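Side-chain contacts in lipopolysaccharide biosynthesis protein wbpB (PDB 3O9Z), which probably oxidises a nucleotide-linked sugar with NAD on the way to 2,3-diacetamido-2,3-dideoxy-D-mannuronic acid, and binds NAD and 2-oxoglutarate: residues A[7-12]-A[57-62]; A[76-81]-A[87-92]; A[200-205]-A[291-296]. All coordinates share one frame; numbering follows the deposited sequence.

Interaction 1: A[7-12]-A[57-62]; sequences ALTGLA and EAFEAY. With NAD (nicotinamide-adenine-dinucleotide), chain E.
A7 and F59 face each other where strand 7-9 and the helical segment 57-62 run nearly antiparallel, at 165°, with their axes 11.5 Å apart at the closest. The distance is bridged by one ring. F59 has its CG anti to the backbone N (chi1 178°), a setting that carries the phenyl group off the helix and on to the strand. Its far end does the touching: CZ of F59 lies 3.7 Å from CB of A7, and CE2 of F59 meets the methyl CG2 of T9 at 4.1 Å. Both methyls, and the carbonyl O of L8 a little farther off, approach the ring obliquely. The small side chain of A7 lets the ring tip settle close to the strand, and L34 and L76 on the neighbouring strands also touch F59, which is buried.

T9 divides its two branches between different tasks. The T9 and F59 side chains cross at about a right angle, with CG2 toward the ring, while OG1, placed between the backbone N and the carbonyl carbon (chi1 73°), hydrogen-bonds to OE1 of Q88. CB of T9 packs against the coenzyme, 3.7 Å from C2A of NAD. Just beyond the strand, N of G10 comes within 3.3 Å of N3A of the adenine, and CB of A12 lies 3.4 Å from O3B of the ribose. The backbone angles of G10 would force a side chain against the preceding carbonyl, so this backbone conformation beside the adenine calls for glycine. At the other segment, E57 reaches an NAD and Q88 of the second subunit. A strand running into a glycine-containing loop against the adenosine half of NAD, its sheet covered by a helix, is characteristic of the Rossmann fold.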
loop_
_atom_site.group_PDB
_atom_site.type_symbol
_atom_site.label_atom_id
_atom_site.label_comp_id
_atom_site.label_asym_id
_atom_site.label_seq_id
_atom_site.Cartn_x
_atom_site.Cartn_y
_atom_site.Cartn_z
ATOM N N ALA A 7 -12.773 8.371 18.505
ATOM C CA ALA A 7 -11.959 8.325 17.286
ATOM C C ALA A 7 -12.192 6.894 16.770
ATOM O O ALA A 7 -12.553 5.989 17.528
ATOM C CB ALA A 7 -10.514 8.538 17.589
ATOM N N LEU A 8 -12.009 6.693 15.472
ATOM C CA LEU A 8 -12.334 5.392 14.819
ATOM C C LEU A 8 -11.130 4.948 13.995
ATOM O O LEU A 8 -10.583 5.757 13.221
ATOM C CB LEU A 8 -13.586 5.451 13.955
ATOM C CG LEU A 8 -13.860 4.219 13.091
ATOM C CD1 LEU A 8 -14.163 3.004 13.936
ATOM C CD2 LEU A 8 -15.060 4.566 12.198
ATOM N N THR A 9 -10.722 3.683 14.118
ATOM C CA THR A 9 -9.718 3.114 13.214
ATOM C C THR A 9 -10.401 2.139 12.262
ATOM O O THR A 9 -11.419 1.516 12.577
ATOM C CB THR A 9 -8.578 2.402 13.894
ATOM O OG1 THR A 9 -9.033 1.152 14.426
ATOM C CG2 THR A 9 -8.056 3.259 15.068
ATOM N N GLY A 10 -9.946 2.173 11.008
ATOM C CA GLY A 10 -10.491 1.262 9.997
ATOM C C GLY A 10 -11.633 1.876 9.204
ATOM O O GLY A 10 -12.484 1.130 8.676
ATOM N N LEU A 11 -11.668 3.206 9.083
ATOM C CA LEU A 11 -12.819 3.907 8.502
ATOM C C LEU A 11 -13.204 3.460 7.065
ATOM O O LEU A 11 -14.351 3.565 6.691
ATOM C CB LEU A 11 -12.495 5.416 8.452
ATOM C CG LEU A 11 -13.550 6.344 7.856
ATOM C CD1 LEU A 11 -14.875 6.356 8.610
ATOM C CD2 LEU A 11 -12.968 7.757 7.776
ATOM N N ALA A 12 -12.214 3.011 6.292
ATOM C CA ALA A 12 -12.502 2.679 4.873
ATOM C C ALA A 12 -13.109 1.296 4.693
ATOM O O ALA A 12 -13.421 0.899 3.559
ATOM C CB ALA A 12 -11.227 2.761 4.089
ATOM N N GLU A 57 1.083 7.146 13.455
ATOM C CA GLU A 57 1.939 7.966 14.352
ATOM C C GLU A 57 1.377 9.359 14.423
ATOM O O GLU A 57 1.331 9.974 15.497
ATOM C CB GLU A 57 3.400 7.980 13.909
ATOM C CG GLU A 57 4.040 6.557 13.749
ATOM C CD GLU A 57 4.011 6.040 12.322
ATOM O OE1 GLU A 57 5.051 5.561 11.856
ATOM O OE2 GLU A 57 2.957 6.202 11.650
ATOM N N ALA A 58 0.888 9.871 13.288
ATOM C CA ALA A 58 0.298 11.202 13.305
ATOM C C ALA A 58 -1.054 11.252 13.995
ATOM O O ALA A 58 -1.379 12.202 14.721
ATOM C CB ALA A 58 0.136 11.735 11.847
ATOM N N PHE A 59 -1.894 10.221 13.808
ATOM C CA PHE A 59 -3.163 10.135 14.486
ATOM C C PHE A 59 -2.912 10.059 16.016
ATOM O O PHE A 59 -3.561 10.795 16.724
ATOM C CB PHE A 59 -3.733 8.775 14.045
ATOM C CG PHE A 59 -5.053 8.387 14.650
ATOM C CD1 PHE A 59 -6.268 8.985 14.375
ATOM C CD2 PHE A 59 -5.073 7.274 15.507
ATOM C CE1 PHE A 59 -7.500 8.525 14.853
ATOM C CE2 PHE A 59 -6.275 6.800 15.997
ATOM C CZ PHE A 59 -7.502 7.374 15.719
ATOM N N GLU A 60 -1.912 9.290 16.427
ATOM C CA GLU A 60 -1.594 9.207 17.873
ATOM C C GLU A 60 -1.151 10.585 18.399
ATOM O O GLU A 60 -1.626 10.967 19.485
ATOM C CB GLU A 60 -0.489 8.161 18.087
ATOM C CG GLU A 60 -0.210 7.859 19.555
ATOM C CD GLU A 60 0.555 6.581 19.725
ATOM O OE1 GLU A 60 0.487 6.013 20.834
ATOM O OE2 GLU A 60 1.376 6.222 18.828
ATOM N N ALA A 61 -0.223 11.239 17.689
ATOM C CA ALA A 61 0.265 12.533 18.182
ATOM C C ALA A 61 -0.876 13.511 18.300
ATOM O O ALA A 61 -0.876 14.354 19.201
ATOM C CB ALA A 61 1.345 13.053 17.255
ATOM N N TYR A 62 -1.834 13.502 17.364
ATOM C CA TYR A 62 -2.996 14.358 17.374
ATOM C C TYR A 62 -3.910 14.092 18.559
ATOM O O TYR A 62 -4.280 15.022 19.280
ATOM C CB TYR A 62 -3.738 14.232 16.028
ATOM C CG TYR A 62 -5.046 14.964 16.038
ATOM C CD1 TYR A 62 -5.041 16.359 15.985
ATOM C CD2 TYR A 62 -6.248 14.314 16.211
ATOM C CE1 TYR A 62 -6.215 17.075 16.050
ATOM C CE2 TYR A 62 -7.433 15.024 16.241
ATOM C CZ TYR A 62 -7.407 16.398 16.165
ATOM O OH TYR A 62 -8.568 17.138 16.221
HETATM P PA NAD E . -11.868 -4.626 5.735
HETATM O O1A NAD E . -13.055 -4.308 4.905
HETATM O O2A NAD E . -10.633 -5.339 5.162
HETATM O O5B NAD E . -11.490 -3.199 6.297
HETATM C C5B NAD E . -10.324 -3.163 7.072
HETATM C C4B NAD E . -9.850 -1.692 7.155
HETATM O O4B NAD E . -8.756 -1.555 8.098
HETATM C C3B NAD E . -9.258 -1.286 5.777
HETATM O O3B NAD E . -9.901 -0.104 5.256
HETATM C C2B NAD E . -7.753 -1.106 6.037
HETATM O O2B NAD E . -7.114 -0.114 5.220
HETATM C C1B NAD E . -7.848 -0.613 7.512
HETATM N N9A NAD E . -6.529 -0.735 8.186
HETATM C C8A NAD E . -5.403 -1.462 7.950
HETATM N N7A NAD E . -4.454 -1.167 8.835
HETATM C C5A NAD E . -4.931 -0.153 9.627
HETATM C C6A NAD E . -4.404 0.619 10.731
HETATM N N6A NAD E . -3.116 0.427 11.151
HETATM N N1A NAD E . -5.278 1.492 11.217
HETATM C C2A NAD E . -6.530 1.752 10.865
HETATM N N3A NAD E . -7.038 1.060 9.813
HETATM C C4A NAD E . -6.257 0.126 9.257
HETATM O O3 NAD E . -12.347 -5.488 6.995
HETATM P PN NAD E . -13.676 -5.487 7.818
HETATM O O1N NAD E . -14.558 -6.632 7.323
HETATM O O2N NAD E . -14.250 -4.099 7.881
HETATM O O5D NAD E . -13.207 -6.027 9.247
HETATM C C5D NAD E . -12.755 -5.010 10.105
HETATM C C4D NAD E . -12.825 -5.597 11.527
HETATM O O4D NAD E . -14.235 -5.731 11.814
HETATM C C3D NAD E . -12.173 -6.973 11.727
HETATM O O3D NAD E . -11.720 -7.004 13.118
HETATM C C2D NAD E . -13.390 -7.904 11.615
HETATM O O2D NAD E . -13.230 -9.097 12.367
HETATM C C1D NAD E . -14.583 -7.090 12.133
HETATM N N1N NAD E . -15.860 -7.498 11.550
HETATM C C2N NAD E . -16.890 -7.716 12.339
HETATM C C3N NAD E . -18.146 -8.087 11.905
HETATM C C7N NAD E . -19.153 -8.357 12.947
HETATM O O7N NAD E . -19.071 -7.860 14.091
HETATM N N7N NAD E . -20.203 -9.049 12.522
HETATM C C4N NAD E . -18.331 -8.213 10.521
HETATM C C5N NAD E . -17.245 -7.890 9.706
HETATM C C6N NAD E . -16.004 -7.514 10.216
#

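Interaction 2: A[76-81]-A[87-92]; sequences LSIASP and PQIRMA. With NAD (nicotinamide-adenine-dinucleotide), chain E.
Q88 and S80 meet beside the adenine of NAD, and the glutamine side chain can be followed there atom by atom. CB of Q88 lies against CD1 of I78, 3.8 Å away. CG follows, anti to the carbonyl carbon, and the extended chain beyond it (chi2 -173°) delivers the amide to the end of the strand. There OE1 accepts a 2.8 Å hydrogen bond from OG of S80, which stands above the carbonyl plane, 52° out of it. CG2 of I78 touches the same OE1 of Q88 at 3.5 Å. With the oxygen held in this way, NE2 of Q88 is turned to the coenzyme and lies 3.1 Å from N1A of NAD, and it hydrogen-bonds to E57 of the second subunit. A leucine in place of Q88 would probably leave the hydroxyl of S80 without its acceptor and the adenine N1A without its amide neighbour.

Farther from the ligand the contact is apolar. CD1 of I78 reaches CG1 of I89 at 3.6 Å, the two side chains crossing at about a right angle. L76 sets its CB 3.7 Å from CB of A92, a close fit that the small alanine allows where the two backbones come nearest. On the coenzyme side, CD of P81 packs 3.4 Å from O4B of the adenosine ribose. Strand 76-78 and helix 87-92 run antiparallel, as the first strand and the helix of a beta-alpha-beta crossover do, and the nucleotide sits at the C-terminal end of the strand, as in Rossmann-fold dehydrogenases.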
loop_
_atom_site.group_PDB
_atom_site.type_symbol
_atom_site.label_atom_id
_atom_site.label_comp_id
_atom_site.label_asym_id
_atom_site.label_seq_id
_atom_site.Cartn_x
_atom_site.Cartn_y
_atom_site.Cartn_z
ATOM N N LEU A 76 -11.612 4.989 21.743
ATOM C CA LEU A 76 -11.126 4.595 20.410
ATOM C C LEU A 76 -11.981 3.405 19.975
ATOM O O LEU A 76 -11.847 2.335 20.586
ATOM C CB LEU A 76 -9.644 4.272 20.469
ATOM C CG LEU A 76 -9.060 3.987 19.076
ATOM C CD1 LEU A 76 -9.158 5.253 18.178
ATOM C CD2 LEU A 76 -7.663 3.556 19.251
ATOM N N SER A 77 -12.792 3.547 18.920
ATOM C CA SER A 77 -13.425 2.399 18.264
ATOM C C SER A 77 -12.480 1.806 17.227
ATOM O O SER A 77 -11.847 2.525 16.453
ATOM C CB SER A 77 -14.716 2.796 17.576
ATOM O OG SER A 77 -15.738 3.237 18.467
ATOM N N ILE A 78 -12.418 0.483 17.178
ATOM C CA ILE A 78 -11.342 -0.173 16.441
ATOM C C ILE A 78 -11.970 -1.174 15.465
ATOM O O ILE A 78 -12.523 -2.199 15.853
ATOM C CB ILE A 78 -10.323 -0.886 17.386
ATOM C CG1 ILE A 78 -9.582 0.199 18.187
ATOM C CG2 ILE A 78 -9.355 -1.794 16.682
ATOM C CD1 ILE A 78 -8.815 -0.369 19.425
ATOM N N ALA A 79 -11.864 -0.842 14.181
ATOM C CA ALA A 79 -12.399 -1.698 13.088
ATOM C C ALA A 79 -11.289 -2.061 12.106
ATOM O O ALA A 79 -11.563 -2.253 10.900
ATOM C CB ALA A 79 -13.564 -1.010 12.422
ATOM N N SER A 80 -10.050 -2.142 12.555
ATOM C CA SER A 80 -8.875 -2.557 11.799
ATOM C C SER A 80 -8.766 -4.087 11.720
ATOM O O SER A 80 -9.541 -4.779 12.422
ATOM C CB SER A 80 -7.629 -1.940 12.440
ATOM O OG SER A 80 -7.612 -2.385 13.814
ATOM N N PRO A 81 -7.835 -4.630 10.908
ATOM C CA PRO A 81 -7.569 -6.086 10.884
ATOM C C PRO A 81 -7.184 -6.610 12.274
ATOM O O PRO A 81 -6.705 -5.843 13.137
ATOM C CB PRO A 81 -6.386 -6.235 9.932
ATOM C CG PRO A 81 -6.598 -5.054 8.944
ATOM C CD PRO A 81 -7.050 -3.935 9.859
ATOM N N PRO A 87 -2.453 -3.834 19.506
ATOM C CA PRO A 87 -1.624 -2.612 19.637
ATOM C C PRO A 87 -2.439 -1.339 19.557
ATOM O O PRO A 87 -1.949 -0.297 20.052
ATOM C CB PRO A 87 -0.563 -2.751 18.552
ATOM C CG PRO A 87 -1.269 -3.657 17.514
ATOM C CD PRO A 87 -1.991 -4.683 18.395
ATOM N N GLN A 88 -3.604 -1.335 18.892
ATOM C CA GLN A 88 -4.477 -0.176 18.869
ATOM C C GLN A 88 -5.224 0.072 20.170
ATOM O O GLN A 88 -5.496 1.199 20.559
ATOM C CB GLN A 88 -5.438 -0.098 17.648
ATOM C CG GLN A 88 -4.643 0.008 16.360
ATOM C CD GLN A 88 -5.498 0.246 15.151
ATOM O OE1 GLN A 88 -6.662 -0.129 15.087
ATOM N NE2 GLN A 88 -4.892 0.961 14.200
ATOM N N ILE A 89 -5.564 -1.034 20.848
ATOM C CA ILE A 89 -6.058 -0.924 22.215
ATOM C C ILE A 89 -4.906 -0.432 23.125
ATOM O O ILE A 89 -5.182 0.477 23.908
ATOM C CB ILE A 89 -6.537 -2.295 22.697
ATOM C CG1 ILE A 89 -7.823 -2.746 21.968
ATOM C CG2 ILE A 89 -6.760 -2.231 24.221
ATOM C CD1 ILE A 89 -7.987 -4.291 22.019
ATOM N N ARG A 90 -3.659 -0.843 22.918
ATOM C CA ARG A 90 -2.548 -0.293 23.751
ATOM C C ARG A 90 -2.471 1.220 23.461
ATOM O O ARG A 90 -2.190 2.018 24.370
ATOM C CB ARG A 90 -1.223 -0.939 23.372
ATOM C CG ARG A 90 -1.162 -2.413 23.774
ATOM C CD ARG A 90 -0.654 -2.647 25.150
ATOM N NE ARG A 90 0.658 -2.040 25.385
ATOM C CZ ARG A 90 1.824 -2.684 25.348
ATOM N NH1 ARG A 90 2.941 -2.020 25.618
ATOM N NH2 ARG A 90 1.933 -3.987 25.096
ATOM N N MET A 91 -2.691 1.660 22.220
ATOM C CA MET A 91 -2.628 3.085 21.891
ATOM C C MET A 91 -3.753 3.828 22.609
ATOM O O MET A 91 -3.518 4.910 23.203
ATOM C CB MET A 91 -2.762 3.247 20.369
ATOM C CG MET A 91 -2.938 4.700 19.866
ATOM S SD MET A 91 -2.704 4.844 18.024
ATOM C CE MET A 91 -4.065 3.893 17.323
ATOM N N ALA A 92 -4.991 3.335 22.535
ATOM C CA ALA A 92 -6.120 3.947 23.209
ATOM C C ALA A 92 -5.720 4.160 24.694
ATOM O O ALA A 92 -5.847 5.285 25.229
ATOM C CB ALA A 92 -7.370 3.071 23.122
HETATM P PA NAD E . -11.868 -4.626 5.735
HETATM O O1A NAD E . -13.055 -4.308 4.905
HETATM O O2A NAD E . -10.633 -5.339 5.162
HETATM O O5B NAD E . -11.490 -3.199 6.297
HETATM C C5B NAD E . -10.324 -3.163 7.072
HETATM C C4B NAD E . -9.850 -1.692 7.155
HETATM O O4B NAD E . -8.756 -1.555 8.098
HETATM C C3B NAD E . -9.258 -1.286 5.777
HETATM O O3B NAD E . -9.901 -0.104 5.256
HETATM C C2B NAD E . -7.753 -1.106 6.037
HETATM O O2B NAD E . -7.114 -0.114 5.220
HETATM C C1B NAD E . -7.848 -0.613 7.512
HETATM N N9A NAD E . -6.529 -0.735 8.186
HETATM C C8A NAD E . -5.403 -1.462 7.950
HETATM N N7A NAD E . -4.454 -1.167 8.835
HETATM C C5A NAD E . -4.931 -0.153 9.627
HETATM C C6A NAD E . -4.404 0.619 10.731
HETATM N N6A NAD E . -3.116 0.427 11.151
HETATM N N1A NAD E . -5.278 1.492 11.217
HETATM C C2A NAD E . -6.530 1.752 10.865
HETATM N N3A NAD E . -7.038 1.060 9.813
HETATM C C4A NAD E . -6.257 0.126 9.257
HETATM O O3 NAD E . -12.347 -5.488 6.995
HETATM P PN NAD E . -13.676 -5.487 7.818
HETATM O O1N NAD E . -14.558 -6.632 7.323
HETATM O O2N NAD E . -14.250 -4.099 7.881
HETATM O O5D NAD E . -13.207 -6.027 9.247
HETATM C C5D NAD E . -12.755 -5.010 10.105
HETATM C C4D NAD E . -12.825 -5.597 11.527
HETATM O O4D NAD E . -14.235 -5.731 11.814
HETATM C C3D NAD E . -12.173 -6.973 11.727
HETATM O O3D NAD E . -11.720 -7.004 13.118
HETATM C C2D NAD E . -13.390 -7.904 11.615
HETATM O O2D NAD E . -13.230 -9.097 12.367
HETATM C C1D NAD E . -14.583 -7.090 12.133
HETATM N N1N NAD E . -15.860 -7.498 11.550
HETATM C C2N NAD E . -16.890 -7.716 12.339
HETATM C C3N NAD E . -18.146 -8.087 11.905
HETATM C C7N NAD E . -19.153 -8.357 12.947
HETATM O O7N NAD E . -19.071 -7.860 14.091
HETATM N N7N NAD E . -20.203 -9.049 12.522
HETATM C C4N NAD E . -18.331 -8.213 10.521
HETATM C C5N NAD E . -17.245 -7.890 9.706
HETATM C C6N NAD E . -16.004 -7.514 10.216
#

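Interaction 3: A[200-205]-A[291-296]; sequences LHVEVH and AALLRT
V202 and V204 present their side chains to L293 and L294, while H201 and E203 point away from the helix. The walk along the strand starts at L200 and H201, which both face E217 in a classic beta bulge. On the side remote from the helix, H201 gives its NE2 hydrogen to OE2 of E203 over 2.6 Å, with the oxygen in the plane of the imidazole.

V202 comes next and spreads its two methyls over two leucines. CG1, anti to the backbone N (chi1 178°), meets CD2 of L294 at 3.8 Å, and CG2 lies more loosely against CD1 of L293, at 4.3 Å.

E203 then serves both flanking histidines with its two oxygens. OE1 of E203 accepts the N-H of NE2 of H205 over 2.9 Å in a nearly straight bond (172°), again in the ring plane, and each oxygen uses the lone pair directed away from its twin. The carboxylate is thereby held between two rings, and its negative charge would be expected to favour protonated imidazoles.

V204, a buried residue, touches through its branch point: its CB is 3.8 Å from CD2 of L294, so that one leucine methyl lies against both valines.

The contact sets the C-terminal part of helix 281-294 on one face of strand 199-207, an outermost strand of the six-stranded mixed sheet within this chain. Strand 211-218 lies alongside, with L216 touching V202. R207 of the same edge strand hydrogen-bonds through NH2 to the carbonyl O of L294, and R295 turns to G178, T182 and L107.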
loop_
_atom_site.group_PDB
_atom_site.type_symbol
_atom_site.label_atom_id
_atom_site.label_comp_id
_atom_site.label_asym_id
_atom_site.label_seq_id
_atom_site.Cartn_x
_atom_site.Cartn_y
_atom_site.Cartn_z
ATOM N N LEU A 200 -13.556 -27.587 28.770
ATOM C CA LEU A 200 -12.699 -28.576 29.422
ATOM C C LEU A 200 -11.902 -29.403 28.439
ATOM O O LEU A 200 -10.821 -29.890 28.753
ATOM C CB LEU A 200 -13.620 -29.490 30.255
ATOM C CG LEU A 200 -14.620 -28.792 31.182
ATOM C CD1 LEU A 200 -15.396 -29.867 31.950
ATOM C CD2 LEU A 200 -13.887 -27.881 32.169
ATOM N N HIS A 201 -12.418 -29.573 27.228
ATOM C CA HIS A 201 -11.774 -30.407 26.228
ATOM C C HIS A 201 -12.123 -29.838 24.868
ATOM O O HIS A 201 -13.254 -29.424 24.633
ATOM C CB HIS A 201 -12.276 -31.856 26.348
ATOM C CG HIS A 201 -11.798 -32.773 25.264
ATOM N ND1 HIS A 201 -10.477 -33.138 25.116
ATOM C CD2 HIS A 201 -12.487 -33.484 24.339
ATOM C CE1 HIS A 201 -10.365 -33.995 24.116
ATOM N NE2 HIS A 201 -11.572 -34.223 23.630
ATOM N N VAL A 202 -11.130 -29.751 23.990
ATOM C CA VAL A 202 -11.359 -29.249 22.633
ATOM C C VAL A 202 -10.793 -30.224 21.610
ATOM O O VAL A 202 -9.694 -30.773 21.828
ATOM C CB VAL A 202 -10.589 -27.926 22.418
ATOM C CG1 VAL A 202 -10.796 -27.436 20.971
ATOM C CG2 VAL A 202 -11.100 -26.878 23.375
ATOM N N GLU A 203 -11.532 -30.508 20.538
ATOM C CA GLU A 203 -11.051 -31.345 19.427
ATOM C C GLU A 203 -11.300 -30.634 18.103
ATOM O O GLU A 203 -12.311 -29.955 17.943
ATOM C CB GLU A 203 -11.822 -32.675 19.298
ATOM C CG GLU A 203 -11.791 -33.476 20.556
ATOM C CD GLU A 203 -12.571 -34.765 20.502
ATOM O OE1 GLU A 203 -13.176 -35.164 19.482
ATOM O OE2 GLU A 203 -12.608 -35.398 21.570
ATOM N N VAL A 204 -10.427 -30.849 17.125
ATOM C CA VAL A 204 -10.688 -30.369 15.773
ATOM C C VAL A 204 -10.607 -31.561 14.845
ATOM O O VAL A 204 -9.656 -32.374 14.966
ATOM C CB VAL A 204 -9.756 -29.219 15.384
ATOM C CG1 VAL A 204 -8.291 -29.647 15.444
ATOM C CG2 VAL A 204 -10.074 -28.743 13.981
ATOM N N HIS A 205 -11.615 -31.714 13.981
ATOM C CA HIS A 205 -11.770 -32.901 13.140
ATOM C C HIS A 205 -11.510 -32.633 11.660
ATOM O O HIS A 205 -11.243 -33.565 10.891
ATOM C CB HIS A 205 -13.197 -33.453 13.269
ATOM C CG HIS A 205 -13.576 -33.799 14.669
ATOM N ND1 HIS A 205 -14.884 -33.732 15.115
ATOM C CD2 HIS A 205 -12.827 -34.202 15.722
ATOM C CE1 HIS A 205 -14.915 -34.075 16.388
ATOM N NE2 HIS A 205 -13.686 -34.370 16.781
ATOM N N ALA A 291 -10.202 -20.262 20.567
ATOM C CA ALA A 291 -9.779 -20.022 19.209
ATOM C C ALA A 291 -8.270 -20.106 19.023
ATOM O O ALA A 291 -7.748 -20.642 18.019
ATOM C CB ALA A 291 -10.332 -18.686 18.705
ATOM N N ALA A 292 -7.561 -19.582 20.024
ATOM C CA ALA A 292 -6.097 -19.648 19.913
ATOM C C ALA A 292 -5.541 -21.081 19.963
ATOM O O ALA A 292 -4.658 -21.439 19.167
ATOM C CB ALA A 292 -5.462 -18.788 21.024
ATOM N N LEU A 293 -6.131 -21.909 20.832
ATOM C CA LEU A 293 -5.778 -23.333 20.902
ATOM C C LEU A 293 -5.921 -24.009 19.555
ATOM O O LEU A 293 -5.076 -24.798 19.111
ATOM C CB LEU A 293 -6.672 -24.057 21.905
ATOM C CG LEU A 293 -6.488 -23.893 23.406
ATOM C CD1 LEU A 293 -7.596 -24.589 24.191
ATOM C CD2 LEU A 293 -5.104 -24.472 23.749
ATOM N N LEU A 294 -7.038 -23.684 18.899
ATOM C CA LEU A 294 -7.370 -24.277 17.616
ATOM C C LEU A 294 -6.386 -23.966 16.485
ATOM O O LEU A 294 -6.394 -24.642 15.449
ATOM C CB LEU A 294 -8.794 -23.854 17.235
ATOM C CG LEU A 294 -9.919 -24.605 17.949
ATOM C CD1 LEU A 294 -11.288 -23.953 17.672
ATOM C CD2 LEU A 294 -9.904 -26.086 17.483
ATOM N N ARG A 295 -5.546 -22.935 16.626
ATOM C CA ARG A 295 -4.542 -22.705 15.578
ATOM C C ARG A 295 -3.496 -23.788 15.432
ATOM O O ARG A 295 -2.935 -23.995 14.358
ATOM C CB ARG A 295 -3.829 -21.350 15.746
ATOM C CG ARG A 295 -4.795 -20.198 15.740
ATOM C CD ARG A 295 -4.145 -18.822 15.995
ATOM N NE ARG A 295 -5.245 -17.924 16.212
ATOM C CZ ARG A 295 -5.354 -17.063 17.219
ATOM N NH1 ARG A 295 -4.313 -16.882 18.071
ATOM N NH2 ARG A 295 -6.448 -16.354 17.381
ATOM N N THR A 296 -3.188 -24.458 16.536
ATOM C CA THR A 296 -2.114 -25.437 16.506
ATOM C C THR A 296 -2.581 -26.797 16.995
ATOM O O THR A 296 -1.812 -27.757 16.953
ATOM C CB THR A 296 -0.932 -24.990 17.384
ATOM O OG1 THR A 296 -1.407 -24.646 18.685
ATOM C CG2 THR A 296 -0.235 -23.783 16.747
#

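How the interactions relate
From the N terminus, interaction 1 opens on strand 5-9 and closes on helix 56-68, its two segments 45 residues apart at their closest ends. Interaction 2 follows directly, from strand 75-78 to helix 85-94, and closes only a short loop. Interaction 3 comes last, its segments 86 residues apart, and runs from strand 199-207 to segment 291-296. All three lie in series, none nested or crossed. The first two share the Rossmann sheet, where strands 5-9 and 75-78 are neighbours, and both touch NAD and the second subunit; their centres are 9 Å apart. Interaction 3 belongs to the other sheet, its centre about 27 Å from that of interaction 2, and ties a late helix to that sheet's edge.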